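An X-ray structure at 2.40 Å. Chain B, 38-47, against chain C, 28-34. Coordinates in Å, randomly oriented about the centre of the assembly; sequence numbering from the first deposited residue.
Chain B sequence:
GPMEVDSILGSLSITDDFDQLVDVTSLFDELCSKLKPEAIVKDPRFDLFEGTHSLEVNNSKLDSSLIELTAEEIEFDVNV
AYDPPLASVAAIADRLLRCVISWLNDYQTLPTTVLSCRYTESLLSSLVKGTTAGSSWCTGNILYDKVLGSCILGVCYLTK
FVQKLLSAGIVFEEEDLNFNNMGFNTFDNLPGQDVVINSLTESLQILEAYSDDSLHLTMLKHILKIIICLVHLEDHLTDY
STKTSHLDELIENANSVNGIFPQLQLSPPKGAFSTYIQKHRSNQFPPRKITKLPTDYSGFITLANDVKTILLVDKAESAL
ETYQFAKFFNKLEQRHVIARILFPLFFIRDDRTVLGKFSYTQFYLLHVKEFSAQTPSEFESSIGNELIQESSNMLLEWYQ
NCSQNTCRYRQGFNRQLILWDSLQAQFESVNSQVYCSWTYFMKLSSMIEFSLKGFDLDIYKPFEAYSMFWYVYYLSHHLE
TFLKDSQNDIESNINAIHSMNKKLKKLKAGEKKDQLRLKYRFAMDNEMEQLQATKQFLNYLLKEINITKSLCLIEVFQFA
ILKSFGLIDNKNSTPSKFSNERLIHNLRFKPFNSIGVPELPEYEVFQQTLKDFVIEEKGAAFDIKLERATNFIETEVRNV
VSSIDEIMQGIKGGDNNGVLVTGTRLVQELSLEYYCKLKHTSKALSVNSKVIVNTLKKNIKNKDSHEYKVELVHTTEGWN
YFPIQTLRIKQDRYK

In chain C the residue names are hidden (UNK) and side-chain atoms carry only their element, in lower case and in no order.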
# COMPACT_ATOMS: atom_id res chain seq x y z
N GLU B 38 31.65 -15.52 -18.29
CA GLU B 38 30.20 -15.46 -18.20
C GLU B 38 29.62 -16.57 -17.34
O GLU B 38 28.43 -16.52 -17.02
CB GLU B 38 29.58 -15.52 -19.60
CG GLU B 38 29.44 -16.93 -20.16
CD GLU B 38 30.69 -17.42 -20.89
OE1 GLU B 38 31.67 -16.65 -21.00
OE2 GLU B 38 30.68 -18.58 -21.36
N ALA B 39 30.42 -17.55 -16.95
CA ALA B 39 29.89 -18.77 -16.35
C ALA B 39 29.67 -18.62 -14.85
O ALA B 39 30.40 -17.91 -14.15
CB ALA B 39 30.82 -19.94 -16.63
N ILE B 40 28.63 -19.30 -14.36
CA ILE B 40 28.33 -19.43 -12.94
C ILE B 40 28.12 -20.91 -12.65
O ILE B 40 27.38 -21.59 -13.37
CB ILE B 40 27.07 -18.64 -12.54
CG1 ILE B 40 27.19 -17.16 -12.90
CG2 ILE B 40 26.79 -18.78 -11.05
CD1 ILE B 40 25.91 -16.41 -12.67
N VAL B 41 28.78 -21.40 -11.61
CA VAL B 41 28.58 -22.76 -11.13
C VAL B 41 27.51 -22.72 -10.04
O VAL B 41 27.69 -22.07 -9.01
CB VAL B 41 29.89 -23.37 -10.60
CG1 VAL B 41 29.68 -24.83 -10.18
CG2 VAL B 41 30.99 -23.25 -11.64
N LYS B 42 26.40 -23.41 -10.27
CA LYS B 42 25.27 -23.39 -9.35
C LYS B 42 24.46 -24.65 -9.54
O LYS B 42 24.63 -25.38 -10.53
CB LYS B 42 24.39 -22.15 -9.58
CG LYS B 42 23.54 -22.23 -10.83
CD LYS B 42 22.70 -20.98 -11.03
CE LYS B 42 21.75 -21.12 -12.20
NZ LYS B 42 20.74 -22.19 -11.96
N ASP B 43 23.58 -24.91 -8.59
CA ASP B 43 22.66 -26.03 -8.73
C ASP B 43 21.72 -25.78 -9.91
O ASP B 43 21.21 -24.66 -10.06
CB ASP B 43 21.86 -26.21 -7.43
CG ASP B 43 21.10 -27.52 -7.39
OD1 ASP B 43 20.21 -27.72 -8.24
OD2 ASP B 43 21.40 -28.35 -6.51
N PRO B 44 21.48 -26.76 -10.78
CA PRO B 44 20.60 -26.51 -11.92
C PRO B 44 19.18 -26.13 -11.52
O PRO B 44 18.54 -25.34 -12.23
CB PRO B 44 20.62 -27.84 -12.69
CG PRO B 44 21.86 -28.53 -12.24
CD PRO B 44 22.07 -28.11 -10.81
N ARG B 45 18.68 -26.65 -10.40
CA ARG B 45 17.34 -26.30 -9.94
C ARG B 45 17.28 -24.88 -9.39
O ARG B 45 16.23 -24.24 -9.46
CB ARG B 45 16.87 -27.31 -8.88
CG ARG B 45 16.35 -26.71 -7.59
CD ARG B 45 16.21 -27.75 -6.49
NE ARG B 45 17.51 -28.25 -6.04
CZ ARG B 45 18.04 -29.41 -6.39
NH1 ARG B 45 17.37 -30.23 -7.20
NH2 ARG B 45 19.23 -29.77 -5.93
N PHE B 46 18.39 -24.37 -8.87
CA PHE B 46 18.39 -23.07 -8.21
C PHE B 46 18.20 -21.93 -9.21
O PHE B 46 18.80 -21.92 -10.29
CB PHE B 46 19.70 -22.88 -7.44
CG PHE B 46 19.82 -21.54 -6.78
CD1 PHE B 46 19.15 -21.27 -5.60
CD2 PHE B 46 20.61 -20.55 -7.34
CE1 PHE B 46 19.26 -20.03 -4.99
CE2 PHE B 46 20.72 -19.31 -6.74
CZ PHE B 46 20.04 -19.05 -5.57
N ASP B 47 17.34 -20.98 -8.85
CA ASP B 47 17.08 -19.79 -9.65
C ASP B 47 17.90 -18.63 -9.11
O ASP B 47 17.90 -18.38 -7.90
CB ASP B 47 15.59 -19.44 -9.63
CG ASP B 47 15.20 -18.39 -10.68
OD1 ASP B 47 16.06 -17.57 -11.08
OD2 ASP B 47 14.02 -18.37 -11.10
N UNK C 28 27.22 -23.51 0.30
CA UNK C 28 27.59 -22.84 -0.94
C UNK C 28 26.47 -22.95 -1.96
O UNK C 28 26.03 -24.06 -2.29
c UNK C 28 29.42 -22.77 -2.76
c UNK C 28 29.88 -21.35 -2.46
c UNK C 28 28.88 -23.44 -1.49
c UNK C 28 30.54 -23.59 -3.38
N UNK C 29 26.01 -21.81 -2.47
CA UNK C 29 24.92 -21.76 -3.43
C UNK C 29 25.42 -21.54 -4.85
O UNK C 29 24.96 -22.21 -5.78
c UNK C 29 22.92 -20.41 -4.14
c UNK C 29 23.92 -20.66 -3.02
c UNK C 29 23.21 -21.03 -1.74
N UNK C 30 26.36 -20.62 -5.03
CA UNK C 30 26.87 -20.34 -6.37
C UNK C 30 28.27 -19.74 -6.26
O UNK C 30 28.62 -19.11 -5.26
c UNK C 30 25.94 -19.40 -7.14
N UNK C 31 29.06 -19.95 -7.31
CA UNK C 31 30.38 -19.34 -7.46
C UNK C 31 30.52 -18.92 -8.92
O UNK C 31 30.03 -19.60 -9.82
c UNK C 31 31.51 -20.31 -7.03
c UNK C 31 32.87 -19.61 -7.08
c UNK C 31 31.51 -21.57 -7.89
N UNK C 32 31.18 -17.78 -9.15
CA UNK C 32 31.37 -17.25 -10.49
C UNK C 32 32.85 -17.31 -10.88
O UNK C 32 33.68 -17.89 -10.17
o UNK C 32 32.44 -15.25 -8.93
c UNK C 32 31.55 -14.84 -9.70
o UNK C 32 31.21 -13.63 -9.76
c UNK C 32 30.81 -15.82 -10.59
N UNK C 33 33.17 -16.70 -12.02
CA UNK C 33 34.52 -16.80 -12.56
C UNK C 33 35.54 -16.04 -11.71
O UNK C 33 36.72 -16.40 -11.69
c UNK C 33 34.55 -16.28 -14.00
N UNK C 34 35.10 -14.99 -11.01
CA UNK C 34 35.98 -14.18 -10.19
C UNK C 34 36.01 -14.63 -8.73
O UNK C 34 36.45 -13.87 -7.86
c UNK C 34 35.53 -12.18 -11.71
c UNK C 34 35.58 -12.71 -10.28
n UNK C 34 37.92 -11.78 -11.82
o UNK C 34 36.95 -12.87 -13.53
c UNK C 34 36.87 -12.31 -12.44

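Position 28 of chain C carries four side-chain carbons, forked at the second; the first carbon bears a single further carbon, which rules out the branching of isoleucine. Its closest approach to the chain B stretch is 6.5 Å, from a terminal carbon to O of Val41(B), too far for contact. This is Leu28(C), buried within the assembly.

At position 29 one carbon carries two others, three in all and no heteroatom. One of the two outer carbons lies over a face of the Phe46(B) ring, 3.6 Å from the centroid and 17° off the ring normal. A threonine would show an oxygen in the fork, so the residue is valine, Val29(C). The atom over the ring is CG1, and its shortest approach is 3.5 Å to CZ of Phe46(B), a CH-pi contact.

Position 30 has a single side-chain carbon. This CB lies 4.0 Å from CG2 of Ile40(B) and 4.0 Å from CB of Lys42(B), on the face of the sheet that all three residues share. The backbone is also close: CA of position 30 is 3.3 Å from O of Val41(B), in a CA-H...O contact. The lone carbon identifies alanine, Ala30(C).

Position 31 again shows one carbon carrying two carbons. One outer carbon packs 3.6 Å from CB of Val41(B), on the other face of the sheet. With three carbons and no oxygen, this is a second valine, Val31(C), and the packing atom is CG1. Unlike Val29(C), which is in the t rotamer, it adopts p.

The side chain at position 32 has two carbons, the second carrying two oxygens: a short carboxylate-like fork. CA of position 32 is 4.5 Å from CA of Ile40(B), while the end of the side chain leads away and its oxygens bond elsewhere in the structure. Two oxygens and no nitrogen on the second carbon exclude asparagine, so the residue is Asp32(C).

Position 33 has one side-chain carbon. It points toward chain B, but CB comes no closer than 4.5 Å, to O of Ala39(B); the nearer approach is by the backbone, N of position 33 lying 3.7 Å from O of Ala39(B). The residue is Ala33(C). At position 34 three carbons lead to one oxygen and one nitrogen on the third, the amide of Gln34(C), which is out of reach of the stretch.

The contact is a short antiparallel pairing centred on Val41(B) and Val31(C). N of Val41(B) donates to O of Val31(C) at 2.8 Å, and N of Val31(C) donates to O of Val41(B) at 3.0 Å, both nearly straight. This reciprocal pair fixes the register, and apolar side chains fill in around it. Beyond the strand, chain B turns back, with N of Phe46(B) bonded to O of Asp43(B) at 3.1 Å and NZ of Lys42(B) to O of Phe46(B) at 2.6 Å, and the Phe46(B) ring meets Val29(C).

Chain C 28-34: LVAVDAQ
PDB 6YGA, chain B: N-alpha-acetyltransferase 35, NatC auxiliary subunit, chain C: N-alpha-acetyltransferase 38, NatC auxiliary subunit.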